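Local coordinates for protein 5-formaminoimidazole-4-carboxamide-1-(beta)-D-ribofuranosyl 5'-monophosphate synthetase (Methanocaldococcus jannaschii, PDB 2R7N) that catalyses the ATP- and formate-dependent, folate-independent formylation of AICAR to FAICAR, a late step of de novo purine biosynthesis, at residues F113-I118 against V286-I291; R117-E122 against S312-G317; K74-Q79 against S107-M112. All blocks are in the same frame, centred on the assembly; numbering follows the deposited sequence.

Contact 1. Residues F113-I118 against V286-I291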
loop_
_atom_site.group_PDB
_atom_site.type_symbol
_atom_site.label_atom_id
_atom_site.label_comp_id
_atom_site.label_asym_id
_atom_site.label_seq_id
_atom_site.Cartn_x
_atom_site.Cartn_y
_atom_site.Cartn_z
ATOM N N PHE A 113 -25.629 -4.967 14.867
ATOM C CA PHE A 113 -25.141 -5.834 13.816
ATOM C C PHE A 113 -25.208 -7.289 14.268
ATOM O O PHE A 113 -24.772 -7.626 15.371
ATOM C CB PHE A 113 -23.714 -5.446 13.434
ATOM C CG PHE A 113 -23.103 -6.339 12.397
ATOM C CD1 PHE A 113 -23.404 -6.172 11.054
ATOM C CD2 PHE A 113 -22.226 -7.342 12.762
ATOM C CE1 PHE A 113 -22.838 -6.994 10.097
ATOM C CE2 PHE A 113 -21.662 -8.165 11.808
ATOM C CZ PHE A 113 -21.963 -7.988 10.474
ATOM N N GLY A 114 -25.762 -8.142 13.410
ATOM C CA GLY A 114 -25.908 -9.557 13.716
ATOM C C GLY A 114 -27.289 -9.937 14.229
ATOM O O GLY A 114 -28.145 -9.075 14.452
ATOM N N ASN A 115 -27.488 -11.241 14.415
ATOM C CA ASN A 115 -28.748 -11.810 14.897
ATOM C C ASN A 115 -28.896 -11.733 16.420
ATOM O O ASN A 115 -28.309 -12.519 17.155
ATOM C CB ASN A 115 -28.864 -13.257 14.413
ATOM C CG ASN A 115 -30.076 -13.973 14.976
ATOM O OD1 ASN A 115 -30.814 -13.422 15.793
ATOM N ND2 ASN A 115 -30.289 -15.217 14.536
ATOM N N ARG A 116 -29.695 -10.776 16.877
ATOM C CA ARG A 116 -29.916 -10.519 18.302
ATOM C C ARG A 116 -30.265 -11.776 19.100
ATOM O O ARG A 116 -29.639 -12.067 20.115
ATOM C CB ARG A 116 -31.055 -9.511 18.457
ATOM C CG ARG A 116 -30.894 -8.564 19.607
ATOM C CD ARG A 116 -32.037 -7.581 19.624
ATOM N NE ARG A 116 -31.711 -6.372 20.376
ATOM C CZ ARG A 116 -31.480 -5.188 19.822
ATOM N NH1 ARG A 116 -31.539 -5.048 18.500
ATOM N NH2 ARG A 116 -31.190 -4.143 20.591
ATOM N N ARG A 117 -31.280 -12.498 18.633
ATOM C CA ARG A 117 -31.797 -13.682 19.309
ATOM C C ARG A 117 -30.697 -14.699 19.631
ATOM O O ARG A 117 -30.725 -15.357 20.672
ATOM C CB ARG A 117 -32.860 -14.364 18.437
ATOM C CG ARG A 117 -33.967 -13.459 17.905
ATOM C CD ARG A 117 -34.993 -13.085 18.978
ATOM N NE ARG A 117 -34.587 -11.902 19.731
ATOM C CZ ARG A 117 -35.268 -11.380 20.748
ATOM N NH1 ARG A 117 -36.408 -11.935 21.151
ATOM N NH2 ARG A 117 -34.804 -10.301 21.365
ATOM N N ILE A 118 -29.735 -14.816 18.722
ATOM C CA ILE A 118 -28.743 -15.872 18.765
ATOM C C ILE A 118 -27.725 -15.631 19.877
ATOM O O ILE A 118 -26.936 -16.508 20.193
ATOM C CB ILE A 118 -28.048 -16.037 17.382
ATOM C CG1 ILE A 118 -27.999 -17.508 16.950
ATOM C CG2 ILE A 118 -26.674 -15.370 17.352
ATOM C CD1 ILE A 118 -27.307 -18.402 17.926
ATOM N N VAL A 286 -32.480 -20.677 15.108
ATOM C CA VAL A 286 -32.594 -19.272 15.511
ATOM C C VAL A 286 -32.488 -18.337 14.307
ATOM O O VAL A 286 -31.459 -17.692 14.121
ATOM C CB VAL A 286 -31.495 -18.876 16.516
ATOM C CG1 VAL A 286 -32.037 -17.887 17.533
ATOM C CG2 VAL A 286 -30.931 -20.102 17.208
ATOM N N PRO A 287 -33.563 -18.241 13.501
ATOM C CA PRO A 287 -33.521 -17.455 12.267
ATOM C C PRO A 287 -33.356 -15.957 12.549
ATOM O O PRO A 287 -33.922 -15.445 13.524
ATOM C CB PRO A 287 -34.883 -17.743 11.619
ATOM C CG PRO A 287 -35.410 -18.966 12.327
ATOM C CD PRO A 287 -34.889 -18.845 13.715
ATOM N N PRO A 288 -32.588 -15.246 11.701
ATOM C CA PRO A 288 -31.937 -15.693 10.465
ATOM C C PRO A 288 -30.716 -16.594 10.641
ATOM O O PRO A 288 -30.180 -17.099 9.653
ATOM C CB PRO A 288 -31.515 -14.380 9.802
ATOM C CG PRO A 288 -31.323 -13.442 10.931
ATOM C CD PRO A 288 -32.351 -13.814 11.959
ATOM N N GLY A 289 -30.276 -16.793 11.876
ATOM C CA GLY A 289 -29.154 -17.687 12.131
ATOM C C GLY A 289 -27.916 -16.946 12.588
ATOM O O GLY A 289 -28.007 -15.898 13.247
ATOM N N MET A 290 -26.754 -17.495 12.246
ATOM C CA MET A 290 -25.481 -16.847 12.573
ATOM C C MET A 290 -25.209 -15.710 11.602
ATOM O O MET A 290 -25.063 -15.933 10.407
ATOM C CB MET A 290 -24.328 -17.857 12.548
ATOM C CG MET A 290 -24.177 -18.657 13.830
ATOM S SD MET A 290 -23.249 -17.765 15.105
ATOM C CE MET A 290 -23.860 -16.086 14.937
ATOM N N ILE A 291 -25.165 -14.487 12.113
ATOM C CA ILE A 291 -24.925 -13.335 11.259
ATOM C C ILE A 291 -23.606 -12.675 11.611
ATOM O O ILE A 291 -23.437 -12.155 12.713
ATOM C CB ILE A 291 -26.056 -12.289 11.348
ATOM C CG1 ILE A 291 -27.403 -12.902 10.941
ATOM C CG2 ILE A 291 -25.733 -11.090 10.469
ATOM C CD1 ILE A 291 -27.416 -13.543 9.569
#
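The amide nitrogen ND2 of Asn115 is gripped by two backbone carbonyls of the facing loop: it donates to Gly289 O at 2.7 Å, with an N-H...O angle of 151°, and more weakly to Val286 O at 2.8 Å. That loop joins helix 268-285 to strand 292-300 of the ATP-grasp fold, and the amide pins it to the connection between helices 101-107 and 120-123. CG stands opposite the backbone N across CA-CB (chi1 174°), which carries the amide over the turn that contains the cis peptide bond before Pro288. Gly289 O lies close to the amide plane, while CD of the Pro288 ring packs against Asn115 ND2 at 3.6 Å. On the other branch, OD1 receives a weak bond from Ile118 N in the 3-10 segment, so the amide is held firmly at ND2 through Gly289 O and only weakly at OD1. With alanine in its place the carbonyls of Val286 and Gly289 would probably lose their shared donor, and the turn at Pro288 is likely to be set free to shift. Apolar contacts extend the interface in both directions. Ile291 sets CG2 against Gly114 CA at 3.6 Å, and Gly114 has backbone angles at which a side chain would collide with the preceding carbonyl oxygen. Arg117 touches Val286 CG1 with its CB, while its guanidinium turns away to a salt bridge with Glu105. Ile118 crosses Val286 at about a right angle, CG1 of Ile118 resting on CB of Val286, and its other branch, CG2, touches the terminal methyl CE of the doubly bent Met290 at 3.8 Å.

Contact 2. Residues R117-E122 against S312-G317. With FAI (5-(formylamino)-1-(5-O-phosphono-beta-D-ribofuranosyl)-1H-imidazole-4-carboxamide), chain E.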
loop_
_atom_site.group_PDB
_atom_site.type_symbol
_atom_site.label_atom_id
_atom_site.label_comp_id
_atom_site.label_asym_id
_atom_site.label_seq_id
_atom_site.Cartn_x
_atom_site.Cartn_y
_atom_site.Cartn_z
ATOM N N ARG A 117 -31.280 -12.498 18.633
ATOM C CA ARG A 117 -31.797 -13.682 19.309
ATOM C C ARG A 117 -30.697 -14.699 19.631
ATOM O O ARG A 117 -30.725 -15.357 20.672
ATOM C CB ARG A 117 -32.860 -14.364 18.437
ATOM C CG ARG A 117 -33.967 -13.459 17.905
ATOM C CD ARG A 117 -34.993 -13.085 18.978
ATOM N NE ARG A 117 -34.587 -11.902 19.731
ATOM C CZ ARG A 117 -35.268 -11.380 20.748
ATOM N NH1 ARG A 117 -36.408 -11.935 21.151
ATOM N NH2 ARG A 117 -34.804 -10.301 21.365
ATOM N N ILE A 118 -29.735 -14.816 18.722
ATOM C CA ILE A 118 -28.743 -15.872 18.765
ATOM C C ILE A 118 -27.725 -15.631 19.877
ATOM O O ILE A 118 -26.936 -16.508 20.193
ATOM C CB ILE A 118 -28.048 -16.037 17.382
ATOM C CG1 ILE A 118 -27.999 -17.508 16.950
ATOM C CG2 ILE A 118 -26.674 -15.370 17.352
ATOM C CD1 ILE A 118 -27.307 -18.402 17.926
ATOM N N LEU A 119 -27.762 -14.453 20.490
ATOM C CA LEU A 119 -26.837 -14.147 21.572
ATOM C C LEU A 119 -27.120 -14.973 22.826
ATOM O O LEU A 119 -26.227 -15.175 23.656
ATOM C CB LEU A 119 -26.869 -12.658 21.921
ATOM C CG LEU A 119 -26.351 -11.666 20.880
ATOM C CD1 LEU A 119 -26.272 -10.266 21.494
ATOM C CD2 LEU A 119 -25.004 -12.112 20.331
ATOM N N ARG A 120 -28.364 -15.424 22.970
ATOM C CA ARG A 120 -28.727 -16.283 24.087
ATOM C C ARG A 120 -28.198 -17.694 23.884
ATOM O O ARG A 120 -27.629 -18.286 24.796
ATOM C CB ARG A 120 -30.239 -16.316 24.295
ATOM C CG ARG A 120 -30.738 -15.215 25.192
ATOM C CD ARG A 120 -32.001 -15.627 25.915
ATOM N NE ARG A 120 -32.699 -14.464 26.453
ATOM C CZ ARG A 120 -32.380 -13.867 27.595
ATOM N NH1 ARG A 120 -33.071 -12.809 28.003
ATOM N NH2 ARG A 120 -31.373 -14.324 28.329
ATOM N N TRP A 121 -28.383 -18.227 22.685
ATOM C CA TRP A 121 -27.904 -19.561 22.368
ATOM C C TRP A 121 -26.410 -19.729 22.606
ATOM O O TRP A 121 -25.843 -20.786 22.322
ATOM C CB TRP A 121 -28.239 -19.911 20.929
ATOM C CG TRP A 121 -29.652 -20.318 20.736
ATOM C CD1 TRP A 121 -30.761 -19.533 20.861
ATOM C CD2 TRP A 121 -30.116 -21.620 20.370
ATOM N NE1 TRP A 121 -31.892 -20.272 20.599
ATOM C CE2 TRP A 121 -31.521 -21.556 20.296
ATOM C CE3 TRP A 121 -29.478 -22.837 20.102
ATOM C CZ2 TRP A 121 -32.298 -22.661 19.960
ATOM C CZ3 TRP A 121 -30.245 -23.930 19.768
ATOM C CH2 TRP A 121 -31.642 -23.838 19.699
ATOM N N GLU A 122 -25.777 -18.689 23.131
ATOM C CA GLU A 122 -24.359 -18.738 23.449
ATOM C C GLU A 122 -24.152 -18.530 24.943
ATOM O O GLU A 122 -23.197 -19.031 25.528
ATOM C CB GLU A 122 -23.602 -17.692 22.630
ATOM C CG GLU A 122 -22.604 -16.855 23.407
ATOM C CD GLU A 122 -22.213 -15.599 22.649
ATOM O OE1 GLU A 122 -22.765 -14.517 22.954
ATOM O OE2 GLU A 122 -21.373 -15.698 21.732
ATOM N N SER A 312 -18.715 -18.887 20.364
ATOM C CA SER A 312 -19.233 -17.534 20.486
ATOM C C SER A 312 -20.106 -17.271 19.271
ATOM O O SER A 312 -19.807 -17.751 18.176
ATOM C CB SER A 312 -18.094 -16.519 20.551
ATOM O OG SER A 312 -17.076 -16.945 21.449
ATOM N N ALA A 313 -21.198 -16.539 19.474
ATOM C CA ALA A 313 -22.147 -16.237 18.404
ATOM C C ALA A 313 -21.972 -14.787 17.971
ATOM O O ALA A 313 -22.532 -14.345 16.966
ATOM C CB ALA A 313 -23.571 -16.492 18.873
ATOM N N ARG A 314 -21.193 -14.053 18.759
ATOM C CA ARG A 314 -20.752 -12.716 18.403
ATOM C C ARG A 314 -19.264 -12.775 18.052
ATOM O O ARG A 314 -18.741 -13.849 17.744
ATOM C CB ARG A 314 -21.031 -11.742 19.551
ATOM C CG ARG A 314 -20.946 -12.356 20.944
ATOM C CD ARG A 314 -19.509 -12.580 21.387
ATOM N NE ARG A 314 -19.416 -12.943 22.800
ATOM C CZ ARG A 314 -18.272 -13.170 23.445
ATOM N NH1 ARG A 314 -18.287 -13.496 24.733
ATOM N NH2 ARG A 314 -17.112 -13.068 22.810
ATOM N N VAL A 315 -18.575 -11.640 18.078
ATOM C CA VAL A 315 -17.147 -11.661 17.790
ATOM C C VAL A 315 -16.402 -12.126 19.030
ATOM O O VAL A 315 -16.730 -11.725 20.147
ATOM C CB VAL A 315 -16.606 -10.291 17.300
ATOM C CG1 VAL A 315 -16.690 -9.242 18.398
ATOM C CG2 VAL A 315 -15.169 -10.428 16.785
ATOM N N ASP A 316 -15.403 -12.979 18.825
ATOM C CA ASP A 316 -14.642 -13.533 19.928
ATOM C C ASP A 316 -13.329 -12.775 20.163
ATOM O O ASP A 316 -12.715 -12.265 19.222
ATOM C CB ASP A 316 -14.376 -15.020 19.686
ATOM C CG ASP A 316 -13.603 -15.659 20.818
ATOM O OD1 ASP A 316 -14.245 -16.295 21.684
ATOM O OD2 ASP A 316 -12.363 -15.494 20.856
ATOM N N GLY A 317 -12.901 -12.722 21.420
ATOM C CA GLY A 317 -11.711 -11.965 21.819
ATOM C C GLY A 317 -10.441 -12.336 21.078
ATOM O O GLY A 317 -9.541 -11.520 20.937
HETATM O OP2 FAI E . -12.544 -8.341 29.122
HETATM P P FAI E . -14.021 -8.809 29.603
HETATM O OP1 FAI E . -14.900 -7.460 29.632
HETATM O OP3 FAI E . -14.012 -9.447 30.944
HETATM O O3 FAI E . -14.605 -9.758 28.469
HETATM C C4 FAI E . -15.949 -10.225 28.618
HETATM C C FAI E . -16.070 -11.673 28.126
HETATM O O FAI E . -15.149 -11.748 27.040
HETATM C C3 FAI E . -15.615 -12.715 29.168
HETATM O "O3'" FAI E . -16.729 -13.570 29.456
HETATM C C2 FAI E . -14.509 -13.515 28.473
HETATM O "O2'" FAI E . -14.819 -14.916 28.493
HETATM C C1 FAI E . -14.562 -13.045 27.023
HETATM N N FAI E . -13.209 -12.732 26.539
HETATM C C5 FAI E . -12.542 -11.611 26.838
HETATM N N1 FAI E . -11.355 -11.626 26.228
HETATM C C3A FAI E . -11.272 -12.759 25.542
HETATM C C6 FAI E . -10.044 -13.121 24.723
HETATM O O5 FAI E . -9.151 -12.279 24.606
HETATM N N2 FAI E . -10.013 -14.350 24.188
HETATM C C7A FAI E . -12.442 -13.468 25.734
HETATM N N3 FAI E . -12.773 -14.649 25.197
HETATM C C8 FAI E . -13.794 -14.753 24.313
HETATM O O6 FAI E . -14.537 -13.843 23.898
#
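Glu122 reaches across to the backbone of Ala313 and to the side chain of Arg314, and these three residues bury most of the surface in the contact. Its chain is extended beyond CG, bringing OE2 to the N-H of Ala313; the bond is nearly straight, but the modelled separation is too short to be trusted in detail. Glu122 OE2 also takes a weak bond from Arg314 N at 3.4 Å, so one carboxylate oxygen faces two successive amides as the chain leaves strand 306-312. A salt bridge joins Glu122 OE2 to Arg314 NE at 3.5 Å. Here OE2 lies well out of the guanidinium plane, the carboxylate and guanidinium planes being 68° apart, and the attraction is one of charge without a directed N-H. In Arg314 a chi1 of 32° puts CG between the backbone N and the carbonyl carbon, close to the carboxylate; the bend at chi2 (76°) takes CD alongside it, and the guanidinium runs on to the bound product FAI. There Arg314 NH2 donates to the formyl oxygen, FAI O6, at 2.9 Å, with O6 at the edge of the guanidinium, and also to Val315 O at 3.0 Å. A second donor, Gly317 N, reaches FAI O6 at 3.2 Å. Glu122 is thus probably a second-shell residue that helps to place Arg314 in the substrate pocket, where His27 and Asn258 also bind FAI, together with Arg264 and Ser266 of the second subunit. Ala313 fills the apolar side, its CB packed on Ile118 CG2 at 3.6 Å. Around this core, Ser312 pairs through its backbone with Cys295 of strand 292-300, Leu119 leans on helix 101-107, and Trp121 packs against helix 125-135.

Contact 3. Residues K74-Q79 against S107-M112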
loop_
_atom_site.group_PDB
_atom_site.type_symbol
_atom_site.label_atom_id
_atom_site.label_comp_id
_atom_site.label_asym_id
_atom_site.label_seq_id
_atom_site.Cartn_x
_atom_site.Cartn_y
_atom_site.Cartn_z
ATOM N N LYS A 74 -27.375 0.422 29.375
ATOM C CA LYS A 74 -28.751 -0.024 29.192
ATOM C C LYS A 74 -29.698 1.172 29.241
ATOM O O LYS A 74 -30.769 1.149 28.635
ATOM C CB LYS A 74 -29.132 -1.045 30.266
ATOM C CG LYS A 74 -28.637 -0.692 31.659
ATOM C CD LYS A 74 -29.242 -1.606 32.711
ATOM C CE LYS A 74 -28.405 -1.615 33.982
ATOM N NZ LYS A 74 -28.175 -0.243 34.514
ATOM N N ASN A 75 -29.278 2.211 29.962
ATOM C CA ASN A 75 -30.061 3.434 30.139
ATOM C C ASN A 75 -30.626 3.968 28.839
ATOM O O ASN A 75 -29.990 3.870 27.792
ATOM C CB ASN A 75 -29.204 4.529 30.783
ATOM C CG ASN A 75 -28.722 4.159 32.175
ATOM O OD1 ASN A 75 -29.035 3.087 32.693
ATOM N ND2 ASN A 75 -27.947 5.047 32.785
ATOM N N GLU A 76 -31.818 4.548 28.911
ATOM C CA GLU A 76 -32.406 5.203 27.749
ATOM C C GLU A 76 -31.565 6.386 27.289
ATOM O O GLU A 76 -31.504 6.680 26.100
ATOM C CB GLU A 76 -33.843 5.645 28.029
ATOM C CG GLU A 76 -34.879 4.766 27.354
ATOM C CD GLU A 76 -34.964 5.021 25.858
ATOM O OE1 GLU A 76 -34.969 6.208 25.463
ATOM O OE2 GLU A 76 -35.032 4.041 25.082
ATOM N N GLU A 77 -30.911 7.055 28.232
ATOM C CA GLU A 77 -30.061 8.183 27.894
ATOM C C GLU A 77 -29.016 7.785 26.856
ATOM O O GLU A 77 -28.806 8.495 25.872
ATOM C CB GLU A 77 -29.371 8.740 29.139
ATOM C CG GLU A 77 -28.434 9.899 28.836
ATOM C CD GLU A 77 -27.593 10.315 30.026
ATOM O OE1 GLU A 77 -27.647 9.629 31.071
ATOM O OE2 GLU A 77 -26.875 11.333 29.911
ATOM N N ILE A 78 -28.370 6.643 27.085
ATOM C CA ILE A 78 -27.312 6.154 26.207
ATOM C C ILE A 78 -27.876 5.640 24.886
ATOM O O ILE A 78 -27.299 5.878 23.824
ATOM C CB ILE A 78 -26.475 5.058 26.887
ATOM C CG1 ILE A 78 -25.496 5.673 27.886
ATOM C CG2 ILE A 78 -25.702 4.247 25.860
ATOM C CD1 ILE A 78 -26.136 6.168 29.156
ATOM N N GLN A 79 -29.009 4.949 24.949
ATOM C CA GLN A 79 -29.660 4.475 23.739
ATOM C C GLN A 79 -30.019 5.648 22.816
ATOM O O GLN A 79 -29.923 5.539 21.591
ATOM C CB GLN A 79 -30.919 3.673 24.078
ATOM C CG GLN A 79 -30.719 2.584 25.123
ATOM C CD GLN A 79 -31.820 1.530 25.106
ATOM O OE1 GLN A 79 -32.398 1.229 24.058
ATOM N NE2 GLN A 79 -32.102 0.952 26.270
ATOM N N SER A 107 -34.744 -4.676 25.776
ATOM C CA SER A 107 -34.708 -3.328 26.327
ATOM C C SER A 107 -33.770 -2.383 25.549
ATOM O O SER A 107 -33.883 -1.162 25.657
ATOM C CB SER A 107 -34.317 -3.397 27.807
ATOM O OG SER A 107 -34.017 -2.122 28.344
ATOM N N PHE A 108 -32.860 -2.944 24.754
ATOM C CA PHE A 108 -31.837 -2.140 24.059
ATOM C C PHE A 108 -32.271 -1.718 22.657
ATOM O O PHE A 108 -32.041 -2.438 21.688
ATOM C CB PHE A 108 -30.519 -2.905 23.979
ATOM C CG PHE A 108 -29.341 -2.042 23.663
ATOM C CD1 PHE A 108 -28.650 -2.195 22.469
ATOM C CD2 PHE A 108 -28.920 -1.072 24.556
ATOM C CE1 PHE A 108 -27.555 -1.397 22.171
ATOM C CE2 PHE A 108 -27.830 -0.272 24.262
ATOM C CZ PHE A 108 -27.146 -0.439 23.066
ATOM N N LEU A 109 -32.878 -0.537 22.557
ATOM C CA LEU A 109 -33.504 -0.086 21.314
ATOM C C LEU A 109 -32.536 0.652 20.390
ATOM O O LEU A 109 -32.779 1.792 19.999
ATOM C CB LEU A 109 -34.712 0.801 21.626
ATOM C CG LEU A 109 -35.874 0.117 22.344
ATOM C CD1 LEU A 109 -36.649 1.124 23.188
ATOM C CD2 LEU A 109 -36.779 -0.591 21.342
ATOM N N VAL A 110 -31.437 -0.009 20.050
ATOM C CA VAL A 110 -30.458 0.544 19.135
ATOM C C VAL A 110 -30.162 -0.534 18.111
ATOM O O VAL A 110 -30.044 -1.702 18.470
ATOM C CB VAL A 110 -29.170 0.948 19.867
ATOM C CG1 VAL A 110 -28.238 1.708 18.930
ATOM C CG2 VAL A 110 -29.498 1.795 21.102
ATOM N N PRO A 111 -30.079 -0.164 16.825
ATOM C CA PRO A 111 -29.837 -1.194 15.825
ATOM C C PRO A 111 -28.515 -1.886 16.116
ATOM O O PRO A 111 -27.584 -1.260 16.624
ATOM C CB PRO A 111 -29.772 -0.407 14.512
ATOM C CG PRO A 111 -30.500 0.861 14.793
ATOM C CD PRO A 111 -30.206 1.173 16.222
ATOM N N MET A 112 -28.444 -3.174 15.811
ATOM C CA MET A 112 -27.325 -3.985 16.255
ATOM C C MET A 112 -26.924 -4.912 15.145
ATOM O O MET A 112 -27.770 -5.567 14.542
ATOM C CB MET A 112 -27.723 -4.810 17.472
ATOM C CG MET A 112 -26.686 -4.815 18.576
ATOM S SD MET A 112 -27.114 -5.965 19.897
ATOM C CE MET A 112 -27.130 -7.508 18.968
#
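Gln79 carries the close-packed half of this contact, its side-chain amide inserted between Lys74, just ahead of its own helix, and the chain that follows helix 101-107. Gln79 NE2 donates twice, to Lys74 O at 2.7 Å and to Ser107 O at 2.8 Å, and both acceptors lie near the amide plane. Its OE1 receives Leu109 N, a bond modelled too short for its length to be reliable. With both ends engaged the amide is fixed against rotation. Beneath it, Gln79 CD sits 3.9 Å from Phe108 CD2, the amide and ring planes 36° apart, and Val110 CG2 touches Gln79 CA and CB and also lies over a face of the Phe108 ring, toward its rim. Helix 76-84 forms the crossover between the edge strands 63-67 and 87-89 of the Rossmann-like parallel sheet, and Phe108 and Val110 both reach Leu82 of that helix and Val89 of the last strand. Leu109, the centre of an inverse gamma turn, marks the change to the looser side. There Glu76, exposed to solvent, bends at chi2 and brings OE2 only to 3.8 Å from Leu109 CD1, while its OE1 forms a salt bridge with Arg83.

Overall arrangement
Contact 3 comes first along the chain and closes within the Rossmann-like region; contacts 1 and 2 open from one continuous run, sharing Arg117 and Ile118, and close far later in the ATP-grasp region. The centres of contacts 1 and 2 lie about 9 Å apart, whereas contact 3 is about 18 Å from contact 1 and 19 Å from contact 2. Residues 286-291 enter strand 292-300 and residues 312-317 leave its antiparallel neighbour 306-312, so contacts 1 and 2 meet the same end of that sheet. Val286 of contact 1 packs on Trp121 of contact 2. Leu119 packs on Met112, keeping the loop from contact 3 beside contact 2, while Arg116 bonds weakly to Val110 O.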